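Local structure of uncharacterized protein (1IHN) at residues 34-39 / 44-49; 96-99 / 104-107; 5-10 / 90-95. The protein is of unknown function, an archaeal protein of the DUF498/DUF598 family with a fold that was new when first described. One frame throughout, in Å; residues are numbered along the deposited sequence.

Contact 1: 34-39 / 44-49; sequences RRKEIS and GTSHVM
The guanidinium of Arg-34 reaches across to the carbonyl of Ser-46, where NH2 donates to O over 2.8 Å. The bond is nearly straight, with 166° at the hydrogen; it meets a lone pair of the carbonyl oxygen in the carbonyl plane, and the acceptor oxygen lies nearly in the guanidinium plane. An all-extended chain delivers the group, CG lying anti to the backbone N (chi1 176°). Both faces of the flat group are also partly covered: the methylene CG of Lys-36 lies over one, and on the opposite face the methyl CE of selenomethionine Met-49 sits 4.0 Å above the plane, both offset toward the rim. Salt bridges from NE to Glu-53 and from NH1 to Asp-22 fix the group further and probably balance its charge. On the helix, Ser-39 fits closely, its CB 3.1 Å from Val-48 O, while its OG is held by hydrogen bonds with Glu-53 and with the backbone N of Ala-50. Ser-46 CB rests against Lys-36 CB at 3.8 Å. The connection itself is shaped by Gly-44, which leaves helical geometry with phi 87°, and by an ST turn in which Thr-45 OG1 accepts from His-47 N at 3.1 Å. Helix 36-43 thus folds back against the chain that follows it, with helix 52-58 beside Ile-38 and strand 48-49 running parallel to strand 76-77.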
loop_
_atom_site.group_PDB
_atom_site.type_symbol
_atom_site.label_atom_id
_atom_site.label_comp_id
_atom_site.label_asym_id
_atom_site.label_seq_id
_atom_site.Cartn_x
_atom_site.Cartn_y
_atom_site.Cartn_z
ATOM N N ARG A 34 5.504 0.826 -6.751
ATOM C CA ARG A 34 5.088 2.092 -6.174
ATOM C C ARG A 34 5.827 3.200 -6.929
ATOM O O ARG A 34 7.006 3.065 -7.240
ATOM C CB ARG A 34 5.447 2.145 -4.688
ATOM C CG ARG A 34 5.116 3.472 -4.048
ATOM C CD ARG A 34 5.643 3.585 -2.629
ATOM N NE ARG A 34 5.648 4.983 -2.229
ATOM C CZ ARG A 34 6.446 5.512 -1.311
ATOM N NH1 ARG A 34 7.322 4.756 -0.659
ATOM N NH2 ARG A 34 6.405 6.819 -1.094
ATOM N N ARG A 35 5.133 4.290 -7.230
ATOM C CA ARG A 35 5.751 5.400 -7.953
ATOM C C ARG A 35 6.401 6.396 -6.996
ATOM O O ARG A 35 5.902 7.507 -6.803
ATOM C CB ARG A 35 4.704 6.116 -8.805
ATOM C CG ARG A 35 4.002 5.210 -9.786
ATOM C CD ARG A 35 3.051 6.006 -10.648
ATOM N NE ARG A 35 2.311 5.159 -11.573
ATOM C CZ ARG A 35 1.509 5.627 -12.525
ATOM N NH1 ARG A 35 1.350 6.937 -12.674
ATOM N NH2 ARG A 35 0.861 4.786 -13.322
ATOM N N LYS A 36 7.522 5.997 -6.408
ATOM C CA LYS A 36 8.235 6.846 -5.460
ATOM C C LYS A 36 8.661 8.202 -6.019
ATOM O O LYS A 36 8.805 9.159 -5.262
ATOM C CB LYS A 36 9.471 6.116 -4.928
ATOM C CG LYS A 36 9.169 4.892 -4.090
ATOM C CD LYS A 36 10.440 4.364 -3.441
ATOM C CE LYS A 36 10.148 3.161 -2.570
ATOM N NZ LYS A 36 9.495 2.091 -3.369
ATOM N N GLU A 37 8.862 8.284 -7.334
ATOM C CA GLU A 37 9.292 9.534 -7.971
ATOM C C GLU A 37 8.296 10.664 -7.752
ATOM O O GLU A 37 8.682 11.826 -7.626
ATOM C CB GLU A 37 9.485 9.346 -9.484
ATOM C CG GLU A 37 9.868 7.944 -9.919
ATOM C CD GLU A 37 8.693 6.980 -9.877
ATOM O OE1 GLU A 37 7.670 7.259 -10.539
ATOM O OE2 GLU A 37 8.794 5.944 -9.184
ATOM N N ILE A 38 7.012 10.326 -7.722
ATOM C CA ILE A 38 5.985 11.333 -7.516
ATOM C C ILE A 38 6.273 12.121 -6.242
ATOM O O ILE A 38 6.297 13.349 -6.250
ATOM C CB ILE A 38 4.591 10.684 -7.416
ATOM C CG1 ILE A 38 4.235 10.037 -8.755
ATOM C CG2 ILE A 38 3.550 11.724 -7.028
ATOM C CD1 ILE A 38 2.865 9.366 -8.786
ATOM N N SER A 39 6.515 11.403 -5.155
ATOM C CA SER A 39 6.794 12.032 -3.878
ATOM C C SER A 39 8.195 12.627 -3.793
ATOM O O SER A 39 8.397 13.655 -3.152
ATOM C CB SER A 39 6.581 11.017 -2.754
ATOM O OG SER A 39 5.223 10.619 -2.724
ATOM N N GLY A 44 11.257 15.927 -2.169
ATOM C CA GLY A 44 12.697 15.751 -2.109
ATOM C C GLY A 44 13.024 14.444 -1.414
ATOM O O GLY A 44 14.185 14.135 -1.162
ATOM N N THR A 45 11.982 13.683 -1.091
ATOM C CA THR A 45 12.121 12.386 -0.440
ATOM C C THR A 45 10.830 11.602 -0.641
ATOM O O THR A 45 9.753 12.187 -0.721
ATOM C CB THR A 45 12.390 12.521 1.093
ATOM O OG1 THR A 45 12.372 11.220 1.691
ATOM C CG2 THR A 45 11.331 13.393 1.772
ATOM N N SER A 46 10.934 10.283 -0.736
ATOM C CA SER A 46 9.741 9.467 -0.910
ATOM C C SER A 46 9.215 8.974 0.438
ATOM O O SER A 46 8.268 8.189 0.489
ATOM C CB SER A 46 10.028 8.285 -1.840
ATOM O OG SER A 46 11.204 7.603 -1.454
ATOM N N HIS A 47 9.831 9.446 1.523
ATOM C CA HIS A 47 9.421 9.066 2.875
ATOM C C HIS A 47 8.160 9.808 3.283
ATOM O O HIS A 47 7.533 9.499 4.300
ATOM C CB HIS A 47 10.532 9.359 3.877
ATOM C CG HIS A 47 10.991 8.149 4.622
ATOM N ND1 HIS A 47 11.663 7.113 4.010
ATOM C CD2 HIS A 47 10.837 7.787 5.918
ATOM C CE1 HIS A 47 11.904 6.164 4.898
ATOM N NE2 HIS A 47 11.412 6.547 6.062
ATOM N N VAL A 48 7.811 10.811 2.487
ATOM C CA VAL A 48 6.600 11.587 2.694
ATOM C C VAL A 48 5.818 11.246 1.440
ATOM O O VAL A 48 6.277 11.521 0.330
ATOM C CB VAL A 48 6.876 13.115 2.716
ATOM C CG1 VAL A 48 5.561 13.887 2.758
ATOM C CG2 VAL A 48 7.727 13.476 3.920
HETATM N N MSE A 49 4.656 10.631 1.605
HETATM C CA MSE A 49 3.853 10.246 0.457
HETATM C C MSE A 49 2.986 11.378 -0.048
HETATM O O MSE A 49 2.266 12.013 0.721
HETATM C CB MSE A 49 2.966 9.051 0.805
HETATM C CG MSE A 49 2.251 8.455 -0.394
HETATM SE SE MSE A 49 1.116 6.961 0.083
HETATM C CE MSE A 49 2.483 5.699 0.562
#

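Contact 2: 96-99 / 104-107; sequences NEER and RVAA
Glu-98 and Val-105 make the tight part of this contact: the methyl CG2 of Val-105 presses against CB of Glu-98 at 3.3 Å, and the two side chains cross at about a right angle. The same methyl also lies 3.9 Å from the backbone N of Arg-99, so it is lodged against the helix backbone itself. Beyond CG the Glu-98 chain runs extended (chi2 158°), which carries its carboxylate past both branches of the valine, OE1 standing 3.7 Å from Val-105 CG1. That oxygen is satisfied elsewhere, by a hydrogen bond with Ser-64 OG; an acid at the margin of an apolar patch can thus lend its CB to packing and its tip to a neighbouring strand. The other side is looser. Arg-99 passes alongside with no side-chain atom nearer than 4.8 Å to segment 104-107, and the solvent-exposed Arg-104 turns away from the helix, bonding instead to the backbone oxygens of Glu-60 and Lys-61. The two segments belong to a beta-alpha-beta crossover: from strand 84-86, helix 88-100 passes over the intervening strand 64-68, touching Ile-66, and the chain then enters strand 105-109, parallel to both.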
loop_
_atom_site.group_PDB
_atom_site.type_symbol
_atom_site.label_atom_id
_atom_site.label_comp_id
_atom_site.label_asym_id
_atom_site.label_seq_id
_atom_site.Cartn_x
_atom_site.Cartn_y
_atom_site.Cartn_z
ATOM N N ASN A 96 -6.405 -8.212 4.000
ATOM C CA ASN A 96 -6.931 -9.564 3.855
ATOM C C ASN A 96 -8.346 -9.613 4.403
ATOM O O ASN A 96 -9.211 -10.291 3.849
ATOM C CB ASN A 96 -6.040 -10.588 4.577
ATOM C CG ASN A 96 -4.740 -10.874 3.825
ATOM O OD1 ASN A 96 -4.645 -10.666 2.607
ATOM N ND2 ASN A 96 -3.739 -11.372 4.544
ATOM N N GLU A 97 -8.580 -8.873 5.484
ATOM C CA GLU A 97 -9.898 -8.810 6.107
ATOM C C GLU A 97 -10.957 -8.341 5.127
ATOM O O GLU A 97 -11.929 -9.043 4.863
ATOM C CB GLU A 97 -9.886 -7.841 7.287
ATOM C CG GLU A 97 -9.662 -8.468 8.639
ATOM C CD GLU A 97 -9.666 -7.428 9.738
ATOM O OE1 GLU A 97 -10.632 -6.639 9.800
ATOM O OE2 GLU A 97 -8.705 -7.396 10.536
ATOM N N GLU A 98 -10.763 -7.136 4.606
ATOM C CA GLU A 98 -11.701 -6.538 3.666
ATOM C C GLU A 98 -11.804 -7.305 2.353
ATOM O O GLU A 98 -12.901 -7.501 1.828
ATOM C CB GLU A 98 -11.306 -5.083 3.417
ATOM C CG GLU A 98 -11.585 -4.184 4.611
ATOM C CD GLU A 98 -10.763 -2.913 4.602
ATOM O OE1 GLU A 98 -10.562 -2.340 3.512
ATOM O OE2 GLU A 98 -10.326 -2.478 5.689
ATOM N N ARG A 99 -10.669 -7.742 1.820
ATOM C CA ARG A 99 -10.668 -8.507 0.577
ATOM C C ARG A 99 -11.446 -9.803 0.829
ATOM O O ARG A 99 -12.239 -10.231 -0.004
ATOM C CB ARG A 99 -9.229 -8.813 0.148
ATOM C CG ARG A 99 -9.082 -9.633 -1.131
ATOM C CD ARG A 99 -9.686 -8.952 -2.346
ATOM N NE ARG A 99 -11.140 -8.917 -2.268
ATOM C CZ ARG A 99 -11.936 -8.576 -3.274
ATOM N NH1 ARG A 99 -11.418 -8.235 -4.448
ATOM N NH2 ARG A 99 -13.252 -8.584 -3.108
ATOM N N ARG A 104 -14.042 -3.917 -2.369
ATOM C CA ARG A 104 -13.148 -3.445 -3.430
ATOM C C ARG A 104 -12.037 -2.722 -2.679
ATOM O O ARG A 104 -12.174 -1.545 -2.339
ATOM C CB ARG A 104 -13.853 -2.449 -4.358
ATOM C CG ARG A 104 -14.856 -3.058 -5.319
ATOM C CD ARG A 104 -15.569 -1.980 -6.136
ATOM N NE ARG A 104 -14.719 -1.346 -7.144
ATOM C CZ ARG A 104 -14.289 -1.944 -8.253
ATOM N NH1 ARG A 104 -14.621 -3.202 -8.508
ATOM N NH2 ARG A 104 -13.541 -1.277 -9.122
ATOM N N VAL A 105 -10.950 -3.434 -2.407
ATOM C CA VAL A 105 -9.834 -2.857 -1.669
ATOM C C VAL A 105 -8.580 -2.710 -2.519
ATOM O O VAL A 105 -8.303 -3.526 -3.393
ATOM C CB VAL A 105 -9.479 -3.721 -0.437
ATOM C CG1 VAL A 105 -8.530 -2.958 0.484
ATOM C CG2 VAL A 105 -10.740 -4.120 0.298
ATOM N N ALA A 106 -7.827 -1.653 -2.243
ATOM C CA ALA A 106 -6.583 -1.372 -2.935
ATOM C C ALA A 106 -5.591 -0.958 -1.857
ATOM O O ALA A 106 -5.988 -0.511 -0.780
ATOM C CB ALA A 106 -6.779 -0.248 -3.937
ATOM N N ALA A 107 -4.303 -1.105 -2.136
ATOM C CA ALA A 107 -3.303 -0.738 -1.150
ATOM C C ALA A 107 -1.973 -0.307 -1.737
ATOM O O ALA A 107 -1.646 -0.612 -2.883
ATOM C CB ALA A 107 -3.080 -1.906 -0.181
#

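Contact 3: 5-10 / 90-95; sequences SDCRFG and EAIKRY
Ile-92 on helix 88-100 meets Cys-7 on strand 4-8, an edge strand of a three-stranded antiparallel sheet, and so joins that sheet to the helix of the beta-alpha-beta crossover. The isoleucine can be followed outward. Its CB stays beyond van der Waals reach of the strand, and its CG2 branch comes no closer than 4.9 Å to Cys-7 CB. CG1 takes the place between the backbone N and the carbonyl carbon (chi1 62°), which aims it at the strand and brings it to 4.2 Å from Cys-7 CB. With chi2 extended at 163°, the terminal CD1 goes straight on and ends only 3.3 Å from Cys-7 CB, tighter than a usual carbon-carbon contact; it also lies 4.3 Å from the carbonyl carbon of Asp-6. The closeness has a covalent companion, for Cys-7 SG forms a disulfide with Cys-89 near the start of the same helix. A disulfide backed by an apolar contact one turn or less along the helix illustrates how a short interface can be held with no hydrogen bond across it. Farther along, Tyr-95 continues the join, its ring edge-to-face with Phe-4 and its OH hydrogen-bonded with Tyr-14. On the strand's other side, where the Asp-6 side chain points away from the helix, Arg-8 NH2 makes a salt bridge to Asp-6 OD2 at 3.1 Å, its hydrogen bond weak and bent to 122°.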
loop_
_atom_site.group_PDB
_atom_site.type_symbol
_atom_site.label_atom_id
_atom_site.label_comp_id
_atom_site.label_asym_id
_atom_site.label_seq_id
_atom_site.Cartn_x
_atom_site.Cartn_y
_atom_site.Cartn_z
ATOM N N SER A 5 0.321 -13.203 2.260
ATOM C CA SER A 5 0.583 -14.391 3.066
ATOM C C SER A 5 1.897 -14.301 3.826
ATOM O O SER A 5 2.365 -15.286 4.393
ATOM C CB SER A 5 0.583 -15.639 2.177
ATOM O OG SER A 5 1.514 -15.509 1.116
ATOM N N ASP A 6 2.493 -13.117 3.840
ATOM C CA ASP A 6 3.745 -12.928 4.550
ATOM C C ASP A 6 4.180 -11.472 4.605
ATOM O O ASP A 6 4.085 -10.734 3.622
ATOM C CB ASP A 6 4.854 -13.766 3.911
ATOM C CG ASP A 6 6.156 -13.681 4.682
ATOM O OD1 ASP A 6 7.111 -13.049 4.179
ATOM O OD2 ASP A 6 6.216 -14.239 5.800
ATOM N N CYS A 7 4.651 -11.070 5.779
ATOM C CA CYS A 7 5.125 -9.717 6.009
ATOM C C CYS A 7 6.363 -9.804 6.883
ATOM O O CYS A 7 6.405 -10.573 7.842
ATOM C CB CYS A 7 4.053 -8.879 6.713
ATOM S SG CYS A 7 4.512 -7.132 6.987
ATOM N N ARG A 8 7.373 -9.021 6.530
ATOM C CA ARG A 8 8.632 -8.968 7.265
ATOM C C ARG A 8 9.386 -7.772 6.706
ATOM O O ARG A 8 9.049 -7.285 5.626
ATOM C CB ARG A 8 9.436 -10.249 7.047
ATOM C CG ARG A 8 9.728 -10.555 5.591
ATOM C CD ARG A 8 10.379 -11.918 5.442
ATOM N NE ARG A 8 9.557 -12.978 6.019
ATOM C CZ ARG A 8 9.849 -14.274 5.945
ATOM N NH1 ARG A 8 10.946 -14.673 5.317
ATOM N NH2 ARG A 8 9.045 -15.172 6.498
ATOM N N PHE A 9 10.395 -7.289 7.424
ATOM C CA PHE A 9 11.135 -6.138 6.928
ATOM C C PHE A 9 11.636 -6.415 5.522
ATOM O O PHE A 9 12.148 -7.495 5.242
ATOM C CB PHE A 9 12.335 -5.805 7.815
ATOM C CG PHE A 9 13.029 -4.530 7.421
ATOM C CD1 PHE A 9 12.547 -3.296 7.854
ATOM C CD2 PHE A 9 14.135 -4.557 6.577
ATOM C CE1 PHE A 9 13.157 -2.105 7.452
ATOM C CE2 PHE A 9 14.751 -3.376 6.168
ATOM C CZ PHE A 9 14.262 -2.146 6.605
ATOM N N GLY A 10 11.472 -5.432 4.642
ATOM C CA GLY A 10 11.937 -5.568 3.274
ATOM C C GLY A 10 11.197 -6.546 2.385
ATOM O O GLY A 10 11.593 -6.734 1.232
ATOM N N GLU A 90 0.476 -4.756 9.862
ATOM C CA GLU A 90 -0.888 -4.623 10.380
ATOM C C GLU A 90 -1.791 -4.268 9.199
ATOM O O GLU A 90 -2.978 -4.589 9.176
ATOM C CB GLU A 90 -0.971 -3.508 11.429
ATOM C CG GLU A 90 -0.569 -3.936 12.832
ATOM C CD GLU A 90 -0.507 -2.772 13.809
ATOM O OE1 GLU A 90 -1.496 -2.009 13.910
ATOM O OE2 GLU A 90 0.536 -2.628 14.484
ATOM N N ALA A 91 -1.209 -3.608 8.207
ATOM C CA ALA A 91 -1.949 -3.200 7.023
ATOM C C ALA A 91 -2.384 -4.385 6.171
ATOM O O ALA A 91 -3.504 -4.400 5.658
ATOM C CB ALA A 91 -1.108 -2.234 6.187
ATOM N N ILE A 92 -1.509 -5.377 6.025
ATOM C CA ILE A 92 -1.833 -6.546 5.209
ATOM C C ILE A 92 -2.922 -7.397 5.834
ATOM O O ILE A 92 -3.694 -8.041 5.128
ATOM C CB ILE A 92 -0.603 -7.452 4.956
ATOM C CG1 ILE A 92 -0.073 -8.008 6.277
ATOM C CG2 ILE A 92 0.476 -6.677 4.232
ATOM C CD1 ILE A 92 0.849 -9.189 6.090
ATOM N N LYS A 93 -2.977 -7.410 7.163
ATOM C CA LYS A 93 -4.000 -8.177 7.857
ATOM C C LYS A 93 -5.346 -7.536 7.566
ATOM O O LYS A 93 -6.323 -8.224 7.268
ATOM C CB LYS A 93 -3.761 -8.171 9.371
ATOM C CG LYS A 93 -2.561 -8.980 9.836
ATOM C CD LYS A 93 -2.505 -9.020 11.357
ATOM C CE LYS A 93 -1.264 -9.751 11.857
ATOM N NZ LYS A 93 -1.187 -9.761 13.351
ATOM N N ARG A 94 -5.380 -6.209 7.664
ATOM C CA ARG A 94 -6.590 -5.436 7.424
ATOM C C ARG A 94 -7.044 -5.594 5.978
ATOM O O ARG A 94 -8.244 -5.655 5.697
ATOM C CB ARG A 94 -6.332 -3.958 7.731
ATOM C CG ARG A 94 -7.545 -3.052 7.557
ATOM C CD ARG A 94 -8.632 -3.366 8.582
ATOM N NE ARG A 94 -8.212 -3.029 9.940
ATOM C CZ ARG A 94 -8.255 -1.805 10.457
ATOM N NH1 ARG A 94 -8.710 -0.786 9.737
ATOM N NH2 ARG A 94 -7.830 -1.596 11.695
ATOM N N TYR A 95 -6.079 -5.646 5.063
ATOM C CA TYR A 95 -6.378 -5.813 3.647
ATOM C C TYR A 95 -7.020 -7.177 3.432
ATOM O O TYR A 95 -8.048 -7.290 2.753
ATOM C CB TYR A 95 -5.099 -5.733 2.803
ATOM C CG TYR A 95 -5.325 -6.114 1.353
ATOM C CD1 TYR A 95 -5.660 -5.156 0.396
ATOM C CD2 TYR A 95 -5.253 -7.448 0.948
ATOM C CE1 TYR A 95 -5.921 -5.523 -0.931
ATOM C CE2 TYR A 95 -5.512 -7.823 -0.366
ATOM C CZ TYR A 95 -5.847 -6.862 -1.298
ATOM O OH TYR A 95 -6.126 -7.257 -2.588
#

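Contacts 2 and 3 share helix 88-100 and lie with their centres 12 Å apart: one uses its later turns against the central mixed sheet, the other its earlier turns against the small antiparallel sheet. Tyr-95 joins them directly, its CD1 packing 3.6 Å from Val-105 CG1. Contact 1 stands apart, on the opposite side of the chain's centre, about 23 Å from contact 2 and 21 Å from contact 3 between centres, with no atoms touching either. In sequence it falls between the two segments of contact 3, whereas contact 2 follows both. No active site or ligand is known to relate them; their common ground is the fold.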